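Local coordinates for protein OXA-46 oxacillinase (PDB 3IF6) that probably catalyses the hydrolysis of beta-lactam antibiotics to substituted beta-amino acids, acting as a narrow-spectrum class D serine beta-lactamase, at residues V25-W31 with L56-Q61; S72-I76 with A209-W213; I44-R50 with I256-A262. All coordinates share one frame. Residue numbers count along the deposited sequence, not the author numbering.

The three contacts share one mixed sheet but lie at different depths in the fold. Contact 1 adds the N-terminal strand at one edge, is partly open to solvent and relies on backbone hydrogen bonds. Contact 3, by contrast buried, has its centre about 11 Å from that of contact 1; strands 55-58 and 42-48 are neighbours, and S57 O lies 2.9 Å from I46 N, a probable hydrogen bond. It docks the C-terminal helix on the sheet through isoleucines and an arginine. Contact 2 lies centrally, about 23 Å centre to centre from contact 1 and 19 Å from contact 3, and sets polar catalytic-site side chains around a bound tartrate.

Contact 1: V25-W31 with L56-Q61; sequences VVIRSDW and LSVFDQ
A short parallel strand pairing adds the N-terminal strand 26-27 to strand 55-58 at one edge of the central sheet, with a turn following. In register, CA atoms face each other as V25-L56 (4.9 Å), V26-S57 (4.4 Å), I27-V58 (4.9 Å) and R28-F59 (5.3 Å). Three hydrogen bonds alternate between the backbones: V26 N to L56 O (3.2 Å), V58 N to V26 O (2.9 Å) and R28 N to V58 O (2.9 Å). V25 (chi1 t) puts CG1 3.9 Å from V58 CG2 and CG2 4.0 Å from L56 CD1. After the strand, R28 to W31 form a type I turn, closed by W31 N to R28 O at 2.7 Å and bridged by the salt bridge R28 NH1 to D30 OD2, 2.7 Å. The turn brings the W31 indole (chi1 m, chi2 -10°) back against strand 55-58, with CH2 3.4 Å from S57 CB and CE3 3.8 Å from V58 O; the same ring packs on I44 and I46 of the next strand. F59 (chi1 t) meets F35, and D60 N-caps helix 61-64. Main-chain amides and carbonyls thus supply every hydrogen bond between the segments, while W31 ties this exposed edge to the buried interior.

Contact 2: S72-I76 with A209-W213; sequences STFKI and AKTGW. With TLA (L(+)-tartaric acid), chain G; EDO (1,2-ethanediol), chain J.
The 3-10 stretch through S72-F74, leading into helix 75-84, lies beside strand 209-213, with S72 CA 4.9 Å from G212 CA; the strand is extended, and K75 N bonds back to S72 O (3.3 Å). K210 (t, p, t, with chi4 at 103°) lies over the helix start: its CG is 3.3 Å from S72 O, its CE 3.8 Å from K75 CD, and its CB 3.9 Å from CD1 of I76 (m, t). K75 (m, then t throughout) is fully extended, its NZ reaching the tartrate and also bonded to A116 O. T73 (p) turns CG2 to within 4.0 Å of G212 CA, where a beta carbon would collide with it; its OG1 bonds P70 O. A tartrate, probably from the crystallisation liquor, links the polar ends: S72 OG (chi1 m) gives a hydrogen bond to O4 of the tartrate (2.6 Å), K75 NZ and K210 NZ both reach its O41 (2.7 and 3.0 Å), and T211 OG1 (chi1 p) binds its O1 (2.8 Å). R249 also binds the ligand. A water accepts from S72 N and W213 N, both at 3.0 Å, consistent with the oxyanion hole of class D enzymes. S72, the predicted acylated serine, and K75 form the S-x-x-K motif, and K210-T211-G212 the K-T-G motif, which together mark the active site of serine beta-lactamases and penicillin-binding proteins.

Contact 3: I44-R50 with I256-A262; sequences IVIADER and ILRSIDA
R50 links the end of strand 42-48 to the end of helix 247-259. Its NH2 forms a salt bridge with D48 OD2 (2.7 Å), orienting the guanidinium so that NH1 donates to D261 O (2.9 Å) and NH2 to I260 O (3.3 Å), both near the guanidinium plane; A262 CB lies over one face, 4.0 Å from NH2. D48 (chi1 t) also closes an Asx turn, R50 N to D48 OD1, 3.2 Å. The carbonyls are presented by a Schellman motif: D261 has positive phi (60°), A262 N bonds L257 O (2.6 Å) and D261 N bonds R258 O (2.8 Å). This is the C-terminal helix of the beta-lactamase fold, lying against the central sheet beside helix 32-36. Along the strand, alternate residues I44, I46 and D48 point toward it. I46 CD1 meets I260 CD1 at 3.3 Å (I260 chi1 p), its CG2 is 4.3 Å from I256 CG2, and I44 CG2 lies 4.0 Å from I256 CD1. I256 also touches F34 and F35 of helix 32-36.

Contact 1: V25-W31 with L56-Q61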
loop_
_atom_site.group_PDB
_atom_site.type_symbol
_atom_site.label_atom_id
_atom_site.label_comp_id
_atom_site.label_asym_id
_atom_site.label_seq_id
_atom_site.Cartn_x
_atom_site.Cartn_y
_atom_site.Cartn_z
ATOM N N VAL B 25 -16.586 7.275 -24.075
ATOM C CA VAL B 25 -16.606 5.780 -23.955
ATOM C C VAL B 25 -16.081 5.012 -25.196
ATOM O O VAL B 25 -16.621 5.110 -26.265
ATOM C CB VAL B 25 -18.043 5.231 -23.534
ATOM C CG1 VAL B 25 -17.978 3.738 -23.156
ATOM C CG2 VAL B 25 -18.653 6.064 -22.382
ATOM N N VAL B 26 -15.033 4.217 -25.033
ATOM C CA VAL B 26 -14.501 3.443 -26.147
ATOM C C VAL B 26 -15.000 2.001 -26.029
ATOM O O VAL B 26 -14.436 1.189 -25.263
ATOM C CB VAL B 26 -12.946 3.449 -26.202
ATOM C CG1 VAL B 26 -12.456 2.768 -27.458
ATOM C CG2 VAL B 26 -12.374 4.881 -26.080
ATOM N N ILE B 27 -16.059 1.683 -26.779
ATOM C CA ILE B 27 -16.473 0.300 -26.899
ATOM C C ILE B 27 -15.433 -0.500 -27.677
ATOM O O ILE B 27 -15.091 -0.184 -28.798
ATOM C CB ILE B 27 -17.941 0.121 -27.386
ATOM C CG1 ILE B 27 -18.076 -1.142 -28.233
ATOM C CG2 ILE B 27 -18.462 1.361 -28.086
ATOM C CD1 ILE B 27 -18.049 -0.884 -29.745
ATOM N N ARG B 28 -14.896 -1.523 -27.037
ATOM C CA ARG B 28 -13.764 -2.230 -27.584
ATOM C C ARG B 28 -14.158 -3.695 -27.876
ATOM O O ARG B 28 -13.654 -4.652 -27.258
ATOM C CB ARG B 28 -12.581 -2.090 -26.622
ATOM C CG ARG B 28 -11.212 -2.180 -27.234
ATOM C CD ARG B 28 -10.771 -0.885 -27.893
ATOM N NE ARG B 28 -9.445 -0.506 -27.414
ATOM C CZ ARG B 28 -8.291 -1.037 -27.812
ATOM N NH1 ARG B 28 -8.261 -2.001 -28.731
ATOM N NH2 ARG B 28 -7.145 -0.593 -27.285
ATOM N N SER B 29 -15.087 -3.825 -28.828
ATOM C CA SER B 29 -15.462 -5.076 -29.514
ATOM C C SER B 29 -14.302 -6.037 -29.890
ATOM O O SER B 29 -14.538 -7.240 -30.094
ATOM C CB SER B 29 -16.252 -4.738 -30.800
ATOM O OG SER B 29 -17.203 -3.689 -30.636
ATOM N N ASP B 30 -13.076 -5.513 -30.010
ATOM C CA ASP B 30 -11.890 -6.331 -30.268
ATOM C C ASP B 30 -11.185 -6.749 -28.975
ATOM O O ASP B 30 -10.036 -7.215 -28.997
ATOM C CB ASP B 30 -10.894 -5.531 -31.088
ATOM C CG ASP B 30 -10.422 -4.295 -30.361
ATOM O OD1 ASP B 30 -11.305 -3.602 -29.808
ATOM O OD2 ASP B 30 -9.195 -4.024 -30.332
ATOM N N TRP B 31 -11.823 -6.511 -27.837
ATOM C CA TRP B 31 -11.344 -7.126 -26.608
ATOM C C TRP B 31 -12.027 -8.493 -26.488
ATOM O O TRP B 31 -11.554 -9.382 -25.768
ATOM C CB TRP B 31 -11.529 -6.213 -25.379
ATOM C CG TRP B 31 -10.447 -5.116 -25.247
ATOM C CD1 TRP B 31 -9.272 -5.010 -25.972
ATOM C CD2 TRP B 31 -10.441 -4.009 -24.321
ATOM N NE1 TRP B 31 -8.557 -3.906 -25.559
ATOM C CE2 TRP B 31 -9.246 -3.277 -24.549
ATOM C CE3 TRP B 31 -11.324 -3.569 -23.320
ATOM C CZ2 TRP B 31 -8.920 -2.120 -23.812
ATOM C CZ3 TRP B 31 -11.003 -2.424 -22.600
ATOM C CH2 TRP B 31 -9.811 -1.710 -22.851
ATOM N N LEU B 56 -12.507 5.894 -21.192
ATOM C CA LEU B 56 -13.307 4.901 -20.494
ATOM C C LEU B 56 -13.677 3.731 -21.402
ATOM O O LEU B 56 -14.804 3.682 -21.889
ATOM C CB LEU B 56 -14.589 5.555 -19.993
ATOM C CG LEU B 56 -15.283 4.988 -18.766
ATOM C CD1 LEU B 56 -16.766 4.915 -18.988
ATOM C CD2 LEU B 56 -14.729 3.627 -18.428
ATOM N N SER B 57 -12.751 2.787 -21.612
ATOM C CA SER B 57 -13.006 1.609 -22.468
ATOM C C SER B 57 -13.862 0.469 -21.854
ATOM O O SER B 57 -13.910 0.259 -20.622
ATOM C CB SER B 57 -11.714 1.045 -23.044
ATOM O OG SER B 57 -10.908 2.064 -23.595
ATOM N N VAL B 58 -14.526 -0.267 -22.734
ATOM C CA VAL B 58 -15.462 -1.324 -22.385
ATOM C C VAL B 58 -15.475 -2.481 -23.348
ATOM O O VAL B 58 -14.805 -2.499 -24.341
ATOM C CB VAL B 58 -16.860 -0.828 -22.349
ATOM C CG1 VAL B 58 -17.736 -1.849 -21.787
ATOM C CG2 VAL B 58 -16.940 0.365 -21.552
ATOM N N PHE B 59 -16.162 -3.518 -22.942
ATOM C CA PHE B 59 -16.492 -4.641 -23.774
ATOM C C PHE B 59 -17.866 -5.041 -23.310
ATOM O O PHE B 59 -18.133 -5.032 -22.132
ATOM C CB PHE B 59 -15.500 -5.744 -23.566
ATOM C CG PHE B 59 -15.881 -6.995 -24.196
ATOM C CD1 PHE B 59 -16.472 -7.005 -25.407
ATOM C CD2 PHE B 59 -15.661 -8.179 -23.568
ATOM C CE1 PHE B 59 -16.831 -8.185 -25.973
ATOM C CE2 PHE B 59 -16.013 -9.344 -24.129
ATOM C CZ PHE B 59 -16.596 -9.359 -25.324
ATOM N N ASP B 60 -18.734 -5.439 -24.203
ATOM C CA ASP B 60 -20.049 -5.802 -23.772
ATOM C C ASP B 60 -20.760 -4.751 -22.957
ATOM O O ASP B 60 -21.254 -5.003 -21.896
ATOM C CB ASP B 60 -20.032 -7.116 -23.049
ATOM C CG ASP B 60 -21.245 -7.902 -23.295
ATOM O OD1 ASP B 60 -22.303 -7.301 -23.363
ATOM O OD2 ASP B 60 -21.140 -9.116 -23.402
ATOM N N GLN B 61 -20.814 -3.559 -23.482
ATOM C CA GLN B 61 -21.485 -2.473 -22.806
ATOM C C GLN B 61 -22.726 -2.912 -22.043
ATOM O O GLN B 61 -23.058 -2.336 -20.995
ATOM C CB GLN B 61 -21.852 -1.387 -23.824
ATOM C CG GLN B 61 -22.491 -0.138 -23.189
ATOM C CD GLN B 61 -21.631 0.492 -22.084
ATOM O OE1 GLN B 61 -20.478 0.850 -22.312
ATOM N NE2 GLN B 61 -22.204 0.638 -20.895
#

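Contact 2: S72-I76 with A209-W213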
loop_
_atom_site.group_PDB
_atom_site.type_symbol
_atom_site.label_atom_id
_atom_site.label_comp_id
_atom_site.label_asym_id
_atom_site.label_seq_id
_atom_site.Cartn_x
_atom_site.Cartn_y
_atom_site.Cartn_z
ATOM N N SER B 72 -16.982 -11.048 -2.568
ATOM C CA SER B 72 -15.873 -10.547 -1.785
ATOM C C SER B 72 -15.344 -9.211 -2.212
ATOM O O SER B 72 -14.550 -8.664 -1.539
ATOM C CB SER B 72 -14.785 -11.582 -1.576
ATOM O OG SER B 72 -15.167 -12.519 -0.598
ATOM N N THR B 73 -15.775 -8.707 -3.351
ATOM C CA THR B 73 -15.462 -7.310 -3.737
ATOM C C THR B 73 -16.150 -6.287 -2.801
ATOM O O THR B 73 -15.762 -5.124 -2.752
ATOM C CB THR B 73 -15.727 -6.983 -5.274
ATOM O OG1 THR B 73 -17.128 -6.909 -5.558
ATOM C CG2 THR B 73 -15.066 -7.986 -6.194
ATOM N N PHE B 74 -17.165 -6.730 -2.058
ATOM C CA PHE B 74 -17.875 -5.906 -1.061
ATOM C C PHE B 74 -17.070 -5.720 0.244
ATOM O O PHE B 74 -17.505 -4.984 1.143
ATOM C CB PHE B 74 -19.255 -6.504 -0.743
ATOM C CG PHE B 74 -20.151 -5.584 0.083
ATOM C CD1 PHE B 74 -20.784 -4.489 -0.506
ATOM C CD2 PHE B 74 -20.351 -5.809 1.443
ATOM C CE1 PHE B 74 -21.591 -3.620 0.253
ATOM C CE2 PHE B 74 -21.150 -4.946 2.219
ATOM C CZ PHE B 74 -21.769 -3.855 1.625
ATOM N N LYS B 75 -15.910 -6.388 0.348
ATOM C CA LYS B 75 -15.002 -6.241 1.518
ATOM C C LYS B 75 -14.420 -4.841 1.523
ATOM O O LYS B 75 -14.143 -4.281 2.588
ATOM C CB LYS B 75 -13.879 -7.281 1.522
ATOM C CG LYS B 75 -14.296 -8.699 1.934
ATOM C CD LYS B 75 -13.095 -9.642 1.807
ATOM C CE LYS B 75 -13.332 -10.971 2.492
ATOM N NZ LYS B 75 -12.154 -11.864 2.307
ATOM N N ILE B 76 -14.275 -4.249 0.340
ATOM C CA ILE B 76 -13.884 -2.808 0.251
ATOM C C ILE B 76 -14.874 -1.830 0.956
ATOM O O ILE B 76 -14.519 -1.222 1.973
ATOM C CB ILE B 76 -13.581 -2.400 -1.205
ATOM C CG1 ILE B 76 -12.543 -3.377 -1.779
ATOM C CG2 ILE B 76 -13.104 -0.958 -1.267
ATOM C CD1 ILE B 76 -12.398 -3.359 -3.276
ATOM N N ALA B 209 -6.373 -4.248 -5.636
ATOM C CA ALA B 209 -7.417 -5.063 -6.234
ATOM C C ALA B 209 -8.003 -6.071 -5.242
ATOM O O ALA B 209 -7.391 -6.338 -4.211
ATOM C CB ALA B 209 -6.880 -5.799 -7.474
ATOM N N LYS B 210 -9.200 -6.591 -5.580
ATOM C CA LYS B 210 -9.927 -7.619 -4.859
ATOM C C LYS B 210 -10.632 -8.555 -5.869
ATOM O O LYS B 210 -11.307 -8.092 -6.805
ATOM C CB LYS B 210 -10.951 -6.969 -3.949
ATOM C CG LYS B 210 -11.613 -7.905 -2.945
ATOM C CD LYS B 210 -10.598 -8.448 -1.959
ATOM C CE LYS B 210 -11.076 -9.740 -1.396
ATOM N NZ LYS B 210 -10.402 -10.873 -2.008
ATOM N N THR B 211 -10.429 -9.866 -5.710
ATOM C CA THR B 211 -11.061 -10.859 -6.549
ATOM C C THR B 211 -12.437 -11.136 -5.957
ATOM O O THR B 211 -12.683 -10.867 -4.774
ATOM C CB THR B 211 -10.203 -12.165 -6.687
ATOM O OG1 THR B 211 -9.895 -12.687 -5.392
ATOM C CG2 THR B 211 -8.894 -11.916 -7.426
ATOM N N GLY B 212 -13.351 -11.630 -6.780
ATOM C CA GLY B 212 -14.716 -11.943 -6.317
ATOM C C GLY B 212 -15.155 -13.266 -6.916
ATOM O O GLY B 212 -14.745 -13.595 -8.016
ATOM N N TRP B 213 -15.946 -14.048 -6.190
ATOM C CA TRP B 213 -16.492 -15.298 -6.757
ATOM C C TRP B 213 -17.799 -15.641 -6.059
ATOM O O TRP B 213 -17.809 -15.977 -4.853
ATOM C CB TRP B 213 -15.517 -16.494 -6.705
ATOM C CG TRP B 213 -16.093 -17.732 -7.395
ATOM C CD1 TRP B 213 -16.718 -17.761 -8.610
ATOM C CD2 TRP B 213 -16.085 -19.112 -6.921
ATOM N NE1 TRP B 213 -17.087 -19.042 -8.922
ATOM C CE2 TRP B 213 -16.752 -19.888 -7.900
ATOM C CE3 TRP B 213 -15.613 -19.750 -5.755
ATOM C CZ2 TRP B 213 -16.952 -21.285 -7.768
ATOM C CZ3 TRP B 213 -15.802 -21.154 -5.621
ATOM C CH2 TRP B 213 -16.461 -21.896 -6.634
HETATM O O1 TLA G . -11.964 -14.577 -4.968
HETATM O O11 TLA G . -12.182 -16.612 -4.103
HETATM C C1 TLA G . -12.278 -15.359 -4.039
HETATM C C2 TLA G . -12.834 -14.745 -2.808
HETATM O O2 TLA G . -13.259 -13.439 -3.202
HETATM C C3 TLA G . -11.793 -14.674 -1.690
HETATM O O3 TLA G . -10.604 -14.035 -2.183
HETATM C C4 TLA G . -12.305 -13.859 -0.517
HETATM O O4 TLA G . -13.367 -14.235 0.048
HETATM O O41 TLA G . -11.654 -12.826 -0.165
HETATM C C1 EDO J . -5.887 -8.392 -0.778
HETATM O O1 EDO J . -5.823 -7.257 0.075
HETATM C C2 EDO J . -6.898 -8.091 -1.850
HETATM O O2 EDO J . -6.499 -8.905 -2.960
HETATM O O HOH W 1 -16.132 -13.854 -3.231
#

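Contact 3: I44-R50 with I256-A262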
loop_
_atom_site.group_PDB
_atom_site.type_symbol
_atom_site.label_atom_id
_atom_site.label_comp_id
_atom_site.label_asym_id
_atom_site.label_seq_id
_atom_site.Cartn_x
_atom_site.Cartn_y
_atom_site.Cartn_z
ATOM N N ILE B 44 -15.382 -6.303 -19.274
ATOM C CA ILE B 44 -14.460 -5.444 -18.562
ATOM C C ILE B 44 -14.788 -3.966 -18.844
ATOM O O ILE B 44 -15.144 -3.617 -19.959
ATOM C CB ILE B 44 -12.986 -5.781 -18.929
ATOM C CG1 ILE B 44 -12.001 -5.109 -17.940
ATOM C CG2 ILE B 44 -12.703 -5.435 -20.383
ATOM C CD1 ILE B 44 -10.622 -5.747 -17.909
ATOM N N VAL B 45 -14.715 -3.130 -17.808
ATOM C CA VAL B 45 -14.586 -1.699 -17.968
ATOM C C VAL B 45 -13.193 -1.306 -17.503
ATOM O O VAL B 45 -12.818 -1.547 -16.342
ATOM C CB VAL B 45 -15.588 -0.934 -17.113
ATOM C CG1 VAL B 45 -15.389 0.550 -17.299
ATOM C CG2 VAL B 45 -17.008 -1.316 -17.441
ATOM N N ILE B 46 -12.398 -0.707 -18.377
ATOM C CA ILE B 46 -11.225 -0.005 -17.857
ATOM C C ILE B 46 -11.145 1.515 -18.085
ATOM O O ILE B 46 -11.089 1.988 -19.230
ATOM C CB ILE B 46 -9.863 -0.742 -18.043
ATOM C CG1 ILE B 46 -8.743 0.257 -18.340
ATOM C CG2 ILE B 46 -9.961 -1.934 -18.985
ATOM C CD1 ILE B 46 -8.556 0.535 -19.747
ATOM N N ALA B 47 -11.158 2.237 -16.954
ATOM C CA ALA B 47 -11.001 3.684 -16.880
ATOM C C ALA B 47 -9.536 4.102 -16.760
ATOM O O ALA B 47 -9.022 4.262 -15.659
ATOM C CB ALA B 47 -11.799 4.226 -15.712
ATOM N N ASP B 48 -8.888 4.371 -17.877
ATOM C CA ASP B 48 -7.502 4.784 -17.881
ATOM C C ASP B 48 -7.367 6.292 -17.773
ATOM O O ASP B 48 -7.816 7.027 -18.607
ATOM C CB ASP B 48 -6.807 4.281 -19.132
ATOM C CG ASP B 48 -5.451 4.784 -19.237
ATOM O OD1 ASP B 48 -5.171 5.734 -18.528
ATOM O OD2 ASP B 48 -4.656 4.246 -19.986
ATOM N N GLU B 49 -6.777 6.746 -16.684
ATOM C CA GLU B 49 -6.699 8.160 -16.390
ATOM C C GLU B 49 -5.333 8.844 -16.295
ATOM O O GLU B 49 -5.239 9.952 -15.805
ATOM C CB GLU B 49 -7.627 8.492 -15.231
ATOM C CG GLU B 49 -9.029 8.093 -15.531
ATOM C CD GLU B 49 -9.976 8.280 -14.386
ATOM O OE1 GLU B 49 -9.580 8.786 -13.337
ATOM O OE2 GLU B 49 -11.147 7.933 -14.546
ATOM N N ARG B 50 -4.284 8.183 -16.749
ATOM C CA ARG B 50 -2.952 8.753 -16.698
ATOM C C ARG B 50 -2.764 10.020 -17.534
ATOM O O ARG B 50 -2.218 11.012 -17.090
ATOM C CB ARG B 50 -1.948 7.715 -17.138
ATOM C CG ARG B 50 -2.037 6.423 -16.437
ATOM C CD ARG B 50 -1.195 5.404 -17.121
ATOM N NE ARG B 50 -1.972 4.625 -18.055
ATOM C CZ ARG B 50 -1.497 3.679 -18.833
ATOM N NH1 ARG B 50 -0.236 3.346 -18.822
ATOM N NH2 ARG B 50 -2.311 3.066 -19.618
ATOM N N ILE B 256 -5.199 -7.600 -20.924
ATOM C CA ILE B 256 -5.718 -6.311 -21.356
ATOM C C ILE B 256 -4.869 -5.152 -20.756
ATOM O O ILE B 256 -4.340 -4.337 -21.508
ATOM C CB ILE B 256 -7.215 -6.203 -21.048
ATOM C CG1 ILE B 256 -7.968 -7.316 -21.792
ATOM C CG2 ILE B 256 -7.763 -4.800 -21.380
ATOM C CD1 ILE B 256 -9.414 -7.523 -21.338
ATOM N N LEU B 257 -4.690 -5.106 -19.427
ATOM C CA LEU B 257 -3.823 -4.097 -18.819
ATOM C C LEU B 257 -2.440 -4.031 -19.452
ATOM O O LEU B 257 -1.916 -2.931 -19.651
ATOM C CB LEU B 257 -3.686 -4.257 -17.308
ATOM C CG LEU B 257 -4.940 -4.142 -16.444
ATOM C CD1 LEU B 257 -4.642 -4.747 -15.079
ATOM C CD2 LEU B 257 -5.520 -2.710 -16.341
ATOM N N ARG B 258 -1.847 -5.177 -19.781
ATOM C CA ARG B 258 -0.544 -5.144 -20.455
ATOM C C ARG B 258 -0.603 -4.587 -21.896
ATOM O O ARG B 258 0.270 -3.821 -22.272
ATOM C CB ARG B 258 0.210 -6.480 -20.362
ATOM C CG ARG B 258 1.194 -6.552 -19.149
ATOM C CD ARG B 258 2.127 -7.789 -19.138
ATOM N NE ARG B 258 1.344 -9.016 -19.105
ATOM C CZ ARG B 258 1.125 -9.784 -18.035
ATOM N NH1 ARG B 258 1.681 -9.492 -16.861
ATOM N NH2 ARG B 258 0.353 -10.870 -18.152
ATOM N N SER B 259 -1.623 -4.940 -22.681
ATOM C CA SER B 259 -1.772 -4.393 -24.043
ATOM C C SER B 259 -1.848 -2.834 -24.089
ATOM O O SER B 259 -1.203 -2.208 -24.945
ATOM C CB SER B 259 -2.933 -5.044 -24.807
ATOM O OG SER B 259 -4.188 -4.623 -24.311
ATOM N N ILE B 260 -2.598 -2.211 -23.170
ATOM C CA ILE B 260 -2.578 -0.746 -23.068
ATOM C C ILE B 260 -1.372 -0.241 -22.260
ATOM O O ILE B 260 -1.307 0.937 -21.900
ATOM C CB ILE B 260 -3.894 -0.148 -22.507
ATOM C CG1 ILE B 260 -4.177 -0.668 -21.085
ATOM C CG2 ILE B 260 -5.066 -0.386 -23.483
ATOM C CD1 ILE B 260 -5.378 -0.061 -20.421
ATOM N N ASP B 261 -0.418 -1.125 -21.983
ATOM C CA ASP B 261 0.773 -0.756 -21.207
ATOM C C ASP B 261 0.474 -0.234 -19.805
ATOM O O ASP B 261 1.061 0.772 -19.364
ATOM C CB ASP B 261 1.601 0.286 -21.965
ATOM C CG ASP B 261 2.974 -0.218 -22.311
ATOM O OD1 ASP B 261 3.949 0.290 -21.688
ATOM O OD2 ASP B 261 3.070 -1.129 -23.178
ATOM N N ALA B 262 -0.444 -0.896 -19.109
ATOM C CA ALA B 262 -0.738 -0.528 -17.731
ATOM C C ALA B 262 -0.145 -1.505 -16.693
ATOM O O ALA B 262 -0.376 -1.339 -15.499
ATOM C CB ALA B 262 -2.244 -0.320 -17.530
#